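Local coordinates for CobC (Shigella flexneri 2a, PDB 6NRU), which catalyses the removal of phosphate from alpha-ribazole 5'-phosphate and adenosylcobalamin 5'-phosphate, probably through a phosphohistidine intermediate, in the last steps of vitamin B12 assembly, at residues Pro80-Trp90 against Thr119-Arg130; Gln153-Ala161 against Ser170-Gln178. All coordinates share one frame; numbering follows the deposited sequence.

Contact 1. Residues Pro80-Trp90 against Thr119-Arg130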
loop_
_atom_site.group_PDB
_atom_site.type_symbol
_atom_site.label_atom_id
_atom_site.label_comp_id
_atom_site.label_asym_id
_atom_site.label_seq_id
_atom_site.Cartn_x
_atom_site.Cartn_y
_atom_site.Cartn_z
ATOM N N PRO A 80 2.486 4.417 -10.671
ATOM C CA PRO A 80 2.741 5.540 -9.757
ATOM C C PRO A 80 1.552 5.882 -8.880
ATOM O O PRO A 80 1.739 6.513 -7.831
ATOM C CB PRO A 80 3.081 6.704 -10.703
ATOM C CG PRO A 80 3.292 6.080 -12.055
ATOM C CD PRO A 80 2.455 4.848 -12.078
ATOM N N GLU A 81 0.337 5.498 -9.279
ATOM C CA GLU A 81 -0.834 5.706 -8.438
ATOM C C GLU A 81 -0.756 4.904 -7.150
ATOM O O GLU A 81 -1.364 5.301 -6.150
ATOM C CB GLU A 81 -2.108 5.343 -9.205
ATOM C CG GLU A 81 -2.586 6.410 -10.184
ATOM C CD GLU A 81 -1.745 6.477 -11.447
ATOM O OE1 GLU A 81 -0.930 5.555 -11.671
ATOM O OE2 GLU A 81 -1.893 7.455 -12.213
ATOM N N LEU A 82 -0.015 3.795 -7.149
ATOM C CA LEU A 82 0.160 2.961 -5.966
ATOM C C LEU A 82 1.200 3.508 -5.000
ATOM O O LEU A 82 1.448 2.881 -3.963
ATOM C CB LEU A 82 0.548 1.537 -6.380
ATOM C CG LEU A 82 -0.533 0.713 -7.086
ATOM C CD1 LEU A 82 0.021 -0.603 -7.605
ATOM C CD2 LEU A 82 -1.712 0.468 -6.158
ATOM N N ASN A 83 1.806 4.653 -5.306
ATOM C CA ASN A 83 2.848 5.210 -4.459
ATOM C C ASN A 83 2.291 5.678 -3.122
ATOM O O ASN A 83 1.121 6.049 -3.003
ATOM C CB ASN A 83 3.531 6.390 -5.146
ATOM C CG ASN A 83 4.408 5.965 -6.289
ATOM O OD1 ASN A 83 4.685 4.779 -6.462
ATOM N ND2 ASN A 83 4.860 6.930 -7.081
ATOM N N GLU A 84 3.157 5.669 -2.113
ATOM C CA GLU A 84 2.834 6.295 -0.842
ATOM C C GLU A 84 2.554 7.779 -1.054
ATOM O O GLU A 84 3.009 8.388 -2.027
ATOM C CB GLU A 84 3.991 6.098 0.144
ATOM C CG GLU A 84 3.756 6.624 1.555
ATOM C CD GLU A 84 2.508 6.051 2.199
ATOM O OE1 GLU A 84 1.424 6.653 2.047
ATOM O OE2 GLU A 84 2.612 4.998 2.859
HETATM N N MSE A 85 1.769 8.353 -0.149
HETATM C CA MSE A 85 1.533 9.787 -0.143
HETATM C C MSE A 85 2.858 10.527 -0.039
HETATM O O MSE A 85 3.759 10.089 0.675
HETATM C CB MSE A 85 0.619 10.169 1.018
HETATM C CG MSE A 85 -0.172 11.439 0.799
HETATM SE SE MSE A 85 -1.410 11.772 2.268
HETATM C CE MSE A 85 -0.288 12.946 3.343
ATOM N N PHE A 86 2.985 11.639 -0.758
ATOM C CA PHE A 86 4.202 12.445 -0.728
ATOM C C PHE A 86 4.083 13.480 0.387
ATOM O O PHE A 86 3.288 14.420 0.291
ATOM C CB PHE A 86 4.441 13.112 -2.079
ATOM C CG PHE A 86 5.621 14.035 -2.090
ATOM C CD1 PHE A 86 6.886 13.565 -1.778
ATOM C CD2 PHE A 86 5.469 15.374 -2.404
ATOM C CE1 PHE A 86 7.975 14.410 -1.782
ATOM C CE2 PHE A 86 6.556 16.224 -2.410
ATOM C CZ PHE A 86 7.809 15.741 -2.098
ATOM N N PHE A 87 4.877 13.312 1.442
ATOM C CA PHE A 87 4.800 14.172 2.616
ATOM C C PHE A 87 5.676 15.415 2.514
ATOM O O PHE A 87 5.720 16.203 3.465
ATOM C CB PHE A 87 5.172 13.375 3.871
ATOM C CG PHE A 87 4.008 12.668 4.512
ATOM C CD1 PHE A 87 3.130 13.355 5.337
ATOM C CD2 PHE A 87 3.795 11.315 4.292
ATOM C CE1 PHE A 87 2.059 12.706 5.930
ATOM C CE2 PHE A 87 2.725 10.660 4.881
ATOM C CZ PHE A 87 1.857 11.356 5.701
ATOM N N GLY A 88 6.373 15.609 1.399
ATOM C CA GLY A 88 7.096 16.855 1.194
ATOM C C GLY A 88 8.238 17.029 2.177
ATOM O O GLY A 88 9.107 16.161 2.320
ATOM N N ASP A 89 8.243 18.174 2.865
ATOM C CA ASP A 89 9.317 18.486 3.802
ATOM C C ASP A 89 9.280 17.609 5.046
ATOM O O ASP A 89 10.275 17.553 5.778
ATOM C CB ASP A 89 9.252 19.960 4.214
ATOM C CG ASP A 89 9.703 20.904 3.108
ATOM O OD1 ASP A 89 10.613 20.539 2.333
ATOM O OD2 ASP A 89 9.153 22.022 3.021
ATOM N N TRP A 90 8.167 16.923 5.300
ATOM C CA TRP A 90 7.979 16.158 6.527
ATOM C C TRP A 90 8.528 14.739 6.453
ATOM O O TRP A 90 8.444 14.012 7.447
ATOM C CB TRP A 90 6.492 16.097 6.888
ATOM C CG TRP A 90 5.907 17.416 7.275
ATOM C CD1 TRP A 90 6.579 18.585 7.485
ATOM C CD2 TRP A 90 4.524 17.703 7.505
ATOM N NE1 TRP A 90 5.700 19.582 7.829
ATOM C CE2 TRP A 90 4.430 19.066 7.846
ATOM C CE3 TRP A 90 3.355 16.938 7.454
ATOM C CZ2 TRP A 90 3.215 19.681 8.133
ATOM C CZ3 TRP A 90 2.148 17.552 7.740
ATOM C CH2 TRP A 90 2.088 18.909 8.074
ATOM N N THR A 119 3.668 20.069 4.443
ATOM C CA THR A 119 4.488 21.176 3.963
ATOM C C THR A 119 5.256 20.813 2.696
ATOM O O THR A 119 6.160 19.972 2.723
ATOM C CB THR A 119 5.453 21.639 5.057
ATOM O OG1 THR A 119 4.702 22.123 6.177
ATOM C CG2 THR A 119 6.349 22.752 4.536
ATOM N N ASN A 120 4.883 21.449 1.581
ATOM C CA ASN A 120 5.472 21.191 0.267
ATOM C C ASN A 120 5.298 19.734 -0.154
ATOM O O ASN A 120 6.162 19.160 -0.824
ATOM C CB ASN A 120 6.950 21.596 0.223
ATOM C CG ASN A 120 7.148 23.099 0.339
ATOM O OD1 ASN A 120 6.286 23.883 -0.061
ATOM N ND2 ASN A 120 8.290 23.507 0.885
ATOM N N GLY A 121 4.178 19.130 0.236
ATOM C CA GLY A 121 3.853 17.780 -0.179
ATOM C C GLY A 121 2.508 17.709 -0.871
ATOM O O GLY A 121 2.041 18.706 -1.429
ATOM N N GLU A 122 1.875 16.540 -0.840
ATOM C CA GLU A 122 0.553 16.344 -1.420
ATOM C C GLU A 122 -0.454 16.027 -0.320
ATOM O O GLU A 122 -0.146 15.302 0.633
ATOM C CB GLU A 122 0.569 15.229 -2.477
ATOM C CG GLU A 122 0.539 13.803 -1.934
ATOM C CD GLU A 122 0.418 12.756 -3.033
ATOM O OE1 GLU A 122 -0.388 12.961 -3.967
ATOM O OE2 GLU A 122 1.124 11.727 -2.961
ATOM N N GLY A 123 -1.654 16.596 -0.446
ATOM C CA GLY A 123 -2.690 16.381 0.538
ATOM C C GLY A 123 -3.459 15.098 0.302
ATOM O O GLY A 123 -3.304 14.420 -0.714
ATOM N N PHE A 124 -4.313 14.765 1.273
ATOM C CA PHE A 124 -5.098 13.540 1.168
ATOM C C PHE A 124 -6.071 13.594 -0.001
ATOM O O PHE A 124 -6.458 12.548 -0.533
ATOM C CB PHE A 124 -5.856 13.277 2.467
ATOM C CG PHE A 124 -6.675 12.021 2.438
ATOM C CD1 PHE A 124 -6.059 10.783 2.390
ATOM C CD2 PHE A 124 -8.060 12.078 2.439
ATOM C CE1 PHE A 124 -6.808 9.624 2.353
ATOM C CE2 PHE A 124 -8.817 10.919 2.406
ATOM C CZ PHE A 124 -8.190 9.691 2.362
ATOM N N GLN A 125 -6.481 14.795 -0.412
ATOM C CA GLN A 125 -7.393 14.913 -1.544
ATOM C C GLN A 125 -6.726 14.457 -2.836
ATOM O O GLN A 125 -7.306 13.686 -3.608
ATOM C CB GLN A 125 -7.895 16.355 -1.663
ATOM C CG GLN A 125 -8.691 16.830 -0.453
ATOM C CD GLN A 125 -9.860 15.917 -0.127
ATOM O OE1 GLN A 125 -10.569 15.453 -1.021
ATOM N NE2 GLN A 125 -10.063 15.651 1.159
ATOM N N ALA A 126 -5.496 14.915 -3.087
ATOM C CA ALA A 126 -4.775 14.465 -4.273
ATOM C C ALA A 126 -4.407 12.991 -4.169
ATOM O O ALA A 126 -4.447 12.262 -5.167
ATOM C CB ALA A 126 -3.524 15.315 -4.485
ATOM N N PHE A 127 -4.047 12.536 -2.968
ATOM C CA PHE A 127 -3.698 11.132 -2.773
ATOM C C PHE A 127 -4.903 10.230 -3.016
ATOM O O PHE A 127 -4.807 9.224 -3.728
ATOM C CB PHE A 127 -3.140 10.935 -1.364
ATOM C CG PHE A 127 -2.934 9.498 -0.977
ATOM C CD1 PHE A 127 -1.815 8.803 -1.410
ATOM C CD2 PHE A 127 -3.850 8.848 -0.159
ATOM C CE1 PHE A 127 -1.619 7.482 -1.047
ATOM C CE2 PHE A 127 -3.661 7.527 0.210
ATOM C CZ PHE A 127 -2.544 6.843 -0.235
ATOM N N SER A 128 -6.055 10.583 -2.439
ATOM C CA SER A 128 -7.243 9.753 -2.608
ATOM C C SER A 128 -7.772 9.806 -4.035
ATOM O O SER A 128 -8.423 8.856 -4.485
ATOM C CB SER A 128 -8.332 10.171 -1.615
ATOM O OG SER A 128 -8.744 11.510 -1.822
ATOM N N GLN A 129 -7.510 10.896 -4.763
ATOM C CA GLN A 129 -7.888 10.942 -6.171
ATOM C C GLN A 129 -6.982 10.060 -7.018
ATOM O O GLN A 129 -7.430 9.493 -8.019
ATOM C CB GLN A 129 -7.855 12.379 -6.688
ATOM C CG GLN A 129 -9.030 13.235 -6.252
ATOM C CD GLN A 129 -8.700 14.721 -6.269
ATOM O OE1 GLN A 129 -7.594 15.120 -6.640
ATOM N NE2 GLN A 129 -9.660 15.547 -5.862
ATOM N N ARG A 130 -5.706 9.942 -6.638
ATOM C CA ARG A 130 -4.801 9.023 -7.319
ATOM C C ARG A 130 -5.309 7.593 -7.221
ATOM O O ARG A 130 -5.319 6.852 -8.210
ATOM C CB ARG A 130 -3.404 9.121 -6.709
ATOM C CG ARG A 130 -2.377 9.850 -7.541
ATOM C CD ARG A 130 -1.120 10.014 -6.715
ATOM N NE ARG A 130 -0.881 8.822 -5.906
ATOM C CZ ARG A 130 -0.150 8.796 -4.797
ATOM N NH1 ARG A 130 0.424 9.903 -4.345
ATOM N NH2 ARG A 130 0.008 7.657 -4.137
HETATM O O HOH W 1 11.149 22.403 -0.177
#
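M85, a selenomethionine, lies against F127 and E122 and gives a worked example of one flexible side chain filling a joint between a loop and a helix. Its CG stands anti to the backbone N (chi1 -154°), which carries the chain over toward the start of helix 124-136. CB meets CD1 of F127 at 3.7 Å. CG comes next, 3.7 Å from CG of E122 and equally near CB of F127. The selenium then approaches the F127 ring obliquely, 4.8 Å from its centroid, a Met-aromatic contact. A bend at chi3 turns CE back to E122 O, 3.6 Å away, and over the rim of one face of the F87 ring within its own loop.

Beyond M85, backbone bonds join the two segments. E122 N donates to F86 O at 2.8 Å, almost straight at 174°, and D89 N reaches T119 O equally well. Between these bonds G88 and G121 pass with their CA atoms 3.6 Å apart, a separation that leaves no place for a side chain on either. W90 lays one ring face over the backbone N of T119, while its NE1 and T119 OG1 both bond to D102. N120 ND2 adds a weak bond to D89 OD2.

M85's own backbone N donates to OE1 of E84, on the anti side of the carboxylate. The contact thus fastens the loop that carries E84, the probable proton donor and acceptor close to H11, to the start of helix 124-136 in a branch 1 histidine phosphatase.

Contact 2. Residues Gln153-Ala161 against Ser170-Gln178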
loop_
_atom_site.group_PDB
_atom_site.type_symbol
_atom_site.label_atom_id
_atom_site.label_comp_id
_atom_site.label_asym_id
_atom_site.label_seq_id
_atom_site.Cartn_x
_atom_site.Cartn_y
_atom_site.Cartn_z
ATOM N N GLN A 153 0.471 1.116 3.234
ATOM C CA GLN A 153 -0.654 1.025 4.160
ATOM C C GLN A 153 -1.780 1.976 3.766
ATOM O O GLN A 153 -2.953 1.587 3.735
ATOM C CB GLN A 153 -0.170 1.314 5.582
ATOM C CG GLN A 153 -0.953 0.602 6.667
ATOM C CD GLN A 153 -2.368 1.120 6.783
ATOM O OE1 GLN A 153 -3.319 0.345 6.879
ATOM N NE2 GLN A 153 -2.517 2.442 6.763
ATOM N N GLY A 154 -1.442 3.231 3.468
ATOM C CA GLY A 154 -2.470 4.197 3.118
ATOM C C GLY A 154 -3.156 3.882 1.803
ATOM O O GLY A 154 -4.367 4.071 1.665
ATOM N N VAL A 155 -2.396 3.394 0.821
ATOM C CA VAL A 155 -2.970 3.071 -0.483
ATOM C C VAL A 155 -3.905 1.877 -0.373
ATOM O O VAL A 155 -5.047 1.914 -0.845
ATOM C CB VAL A 155 -1.855 2.806 -1.510
ATOM C CG1 VAL A 155 -2.448 2.291 -2.810
ATOM C CG2 VAL A 155 -1.032 4.059 -1.746
ATOM N N LEU A 156 -3.430 0.794 0.244
ATOM C CA LEU A 156 -4.197 -0.446 0.250
ATOM C C LEU A 156 -5.423 -0.340 1.147
ATOM O O LEU A 156 -6.493 -0.856 0.804
ATOM C CB LEU A 156 -3.302 -1.607 0.683
ATOM C CG LEU A 156 -2.125 -1.907 -0.250
ATOM C CD1 LEU A 156 -1.231 -2.981 0.337
ATOM C CD2 LEU A 156 -2.631 -2.323 -1.614
ATOM N N SER A 157 -5.290 0.325 2.299
ATOM C CA SER A 157 -6.440 0.502 3.182
ATOM C C SER A 157 -7.515 1.345 2.517
ATOM O O SER A 157 -8.710 1.048 2.636
ATOM C CB SER A 157 -6.002 1.144 4.493
ATOM O OG SER A 157 -5.670 2.502 4.290
ATOM N N LEU A 158 -7.109 2.408 1.818
ATOM C CA LEU A 158 -8.071 3.232 1.095
ATOM C C LEU A 158 -8.623 2.504 -0.123
ATOM O O LEU A 158 -9.778 2.725 -0.508
ATOM C CB LEU A 158 -7.425 4.550 0.679
ATOM C CG LEU A 158 -8.317 5.509 -0.107
ATOM C CD1 LEU A 158 -9.567 5.821 0.689
ATOM C CD2 LEU A 158 -7.560 6.777 -0.448
ATOM N N LEU A 159 -7.819 1.638 -0.742
ATOM C CA LEU A 159 -8.322 0.836 -1.851
ATOM C C LEU A 159 -9.464 -0.057 -1.392
ATOM O O LEU A 159 -10.514 -0.124 -2.040
ATOM C CB LEU A 159 -7.191 0.002 -2.454
ATOM C CG LEU A 159 -7.572 -0.855 -3.662
ATOM C CD1 LEU A 159 -7.721 0.006 -4.898
ATOM C CD2 LEU A 159 -6.545 -1.947 -3.893
ATOM N N ILE A 160 -9.278 -0.743 -0.262
ATOM C CA ILE A 160 -10.342 -1.579 0.284
ATOM C C ILE A 160 -11.593 -0.747 0.532
ATOM O O ILE A 160 -12.693 -1.108 0.102
ATOM C CB ILE A 160 -9.873 -2.277 1.573
ATOM C CG1 ILE A 160 -8.699 -3.212 1.286
ATOM C CG2 ILE A 160 -11.021 -3.050 2.205
ATOM C CD1 ILE A 160 -8.086 -3.814 2.532
ATOM N N ALA A 161 -11.434 0.395 1.211
ATOM C CA ALA A 161 -12.588 1.197 1.605
ATOM C C ALA A 161 -13.368 1.696 0.396
ATOM O O ALA A 161 -14.602 1.641 0.382
ATOM C CB ALA A 161 -12.142 2.372 2.476
ATOM N N SER A 170 -13.175 6.472 5.937
ATOM C CA SER A 170 -13.285 5.183 6.607
ATOM C C SER A 170 -12.224 4.181 6.162
ATOM O O SER A 170 -12.415 2.975 6.348
ATOM C CB SER A 170 -14.680 4.599 6.387
ATOM O OG SER A 170 -14.948 4.450 5.007
HETATM N N MSE A 171 -11.120 4.645 5.584
HETATM C CA MSE A 171 -10.016 3.765 5.226
HETATM C C MSE A 171 -9.377 3.175 6.472
HETATM O O MSE A 171 -8.716 2.142 6.411
HETATM C CB MSE A 171 -8.963 4.521 4.421
HETATM C CG MSE A 171 -8.426 5.744 5.136
HETATM SE SE MSE A 171 -7.061 6.669 4.109
HETATM C CE MSE A 171 -5.503 5.592 4.580
ATOM N N TRP A 172 -9.581 3.843 7.604
ATOM C CA TRP A 172 -8.937 3.466 8.853
ATOM C C TRP A 172 -9.648 2.335 9.580
ATOM O O TRP A 172 -9.200 1.943 10.663
ATOM C CB TRP A 172 -8.826 4.688 9.764
ATOM C CG TRP A 172 -8.070 5.796 9.118
ATOM C CD1 TRP A 172 -8.583 6.955 8.618
ATOM C CD2 TRP A 172 -6.657 5.844 8.878
ATOM N NE1 TRP A 172 -7.577 7.729 8.091
ATOM C CE2 TRP A 172 -6.385 7.068 8.238
ATOM C CE3 TRP A 172 -5.598 4.973 9.147
ATOM C CZ2 TRP A 172 -5.098 7.443 7.864
ATOM C CZ3 TRP A 172 -4.321 5.347 8.774
ATOM C CH2 TRP A 172 -4.082 6.570 8.140
ATOM N N HIS A 173 -10.738 1.809 9.023
ATOM C CA HIS A 173 -11.342 0.595 9.551
ATOM C C HIS A 173 -10.617 -0.664 9.093
ATOM O O HIS A 173 -10.917 -1.751 9.600
ATOM C CB HIS A 173 -12.816 0.506 9.141
ATOM C CG HIS A 173 -13.695 1.526 9.798
ATOM N ND1 HIS A 173 -13.847 1.611 11.165
ATOM C CD2 HIS A 173 -14.487 2.491 9.271
ATOM C CE1 HIS A 173 -14.686 2.590 11.453
ATOM N NE2 HIS A 173 -15.089 3.141 10.321
ATOM N N PHE A 174 -9.669 -0.542 8.154
ATOM C CA PHE A 174 -8.954 -1.678 7.564
ATOM C C PHE A 174 -7.459 -1.380 7.588
ATOM O O PHE A 174 -6.878 -1.006 6.568
ATOM C CB PHE A 174 -9.431 -1.956 6.136
ATOM C CG PHE A 174 -10.906 -1.805 5.947
ATOM C CD1 PHE A 174 -11.756 -2.877 6.158
ATOM C CD2 PHE A 174 -11.446 -0.592 5.550
ATOM C CE1 PHE A 174 -13.118 -2.742 5.983
ATOM C CE2 PHE A 174 -12.807 -0.449 5.375
ATOM C CZ PHE A 174 -13.644 -1.525 5.589
ATOM N N ARG A 175 -6.831 -1.560 8.746
ATOM C CA ARG A 175 -5.382 -1.444 8.813
ATOM C C ARG A 175 -4.735 -2.642 8.129
ATOM O O ARG A 175 -5.057 -3.795 8.434
ATOM C CB ARG A 175 -4.922 -1.342 10.266
ATOM C CG ARG A 175 -4.813 0.086 10.775
ATOM C CD ARG A 175 -3.581 0.272 11.649
ATOM N NE ARG A 175 -3.857 0.015 13.062
ATOM C CZ ARG A 175 -3.355 -1.004 13.753
ATOM N NH1 ARG A 175 -2.540 -1.872 13.167
ATOM N NH2 ARG A 175 -3.663 -1.153 15.035
ATOM N N VAL A 176 -3.827 -2.372 7.195
ATOM C CA VAL A 176 -3.140 -3.410 6.433
ATOM C C VAL A 176 -1.765 -3.626 7.051
ATOM O O VAL A 176 -0.958 -2.692 7.134
ATOM C CB VAL A 176 -3.033 -3.037 4.947
ATOM C CG1 VAL A 176 -2.219 -4.078 4.199
ATOM C CG2 VAL A 176 -4.422 -2.904 4.337
ATOM N N ASP A 177 -1.494 -4.860 7.467
ATOM C CA ASP A 177 -0.335 -5.199 8.279
ATOM C C ASP A 177 0.837 -5.683 7.432
ATOM O O ASP A 177 0.673 -6.161 6.307
ATOM C CB ASP A 177 -0.698 -6.274 9.303
ATOM C CG ASP A 177 -1.602 -5.753 10.386
ATOM O OD1 ASP A 177 -2.047 -4.591 10.284
ATOM O OD2 ASP A 177 -1.867 -6.505 11.345
ATOM N N GLN A 178 2.030 -5.561 8.007
ATOM C CA GLN A 178 3.250 -6.036 7.377
ATOM C C GLN A 178 3.466 -7.509 7.696
ATOM O O GLN A 178 3.125 -7.988 8.780
ATOM C CB GLN A 178 4.451 -5.207 7.837
ATOM C CG GLN A 178 4.410 -3.763 7.348
ATOM C CD GLN A 178 5.510 -2.905 7.939
ATOM O OE1 GLN A 178 5.839 -3.023 9.121
ATOM N NE2 GLN A 178 6.079 -2.024 7.122
#
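Q153 and V176 meet through a single well-formed hydrogen bond: V176 N donates to Q153 OE1 at 2.8 Å and 172°, in the plane of the amide and on a lone pair. With the glutamine CG anti to the backbone N (chi1 -150°), CG lies 3.3 Å from V176 O; the bend at chi2 (-68°) then brings OE1 to V176 N. NE2, on the other branch of the amide, lies 4.0 Å from CZ3 of W172, reaching the ring obliquely.

Further along the helix the contact turns apolar. V176 CG2 presses on L156 CB at 4.0 Å, the two side chains nearly at right angles. I160 CG2 stands over one face of the F174 ring, 4.0 Å from its centroid, as a CH-pi contact, and H173 CB covers the opposite face. Selenomethionine M171 runs along the helix, its CB 3.7 Å from L158 CA, its selenium by L158 CB and its methyl CE near G154 O. A161 CB fits against M171 CA. S157 sets its CB against F174 O, and its OG donates to Q153 O at 2.9 Å, joining the helical bond from S157 N, which arrives from the opposite face of that carbonyl; the pair holds the turn that carries the glutamine.

In the alpha/beta fold of the histidine phosphatases, helix 153-163 follows the parallel strand 146-151, and residues 170-178 return along the helix to the antiparallel strand 181-187.

In the second shell, R10 on strand 5-10 bonds V176 O, and N197 holds R175 O and D177 N. Farther out, W172 meets W113 edge-to-face.

Overall arrangement
Contact 2 lies nearer the middle of the chain, its centre about 8 Å from the chain centre against about 13 Å for contact 1, although each is partly buried. They meet at V155, whose CG2 packs on L82, N83 and F127, and again where F124 touches M171, so helix 153-163 of contact 2 packs against both the loop and helix 124-136 of contact 1. Their chemistry differs accordingly. Contact 1 ties an active-site loop to an irregular run of chain and a helix start, with two main-chain bonds and side-chain polar links between them. Contact 2 clasps a loop to a regular helix, whose own carbonyls and amides are largely spent internally, so aliphatic and aromatic packing dominates and one side-chain amide supplies the crossing bond.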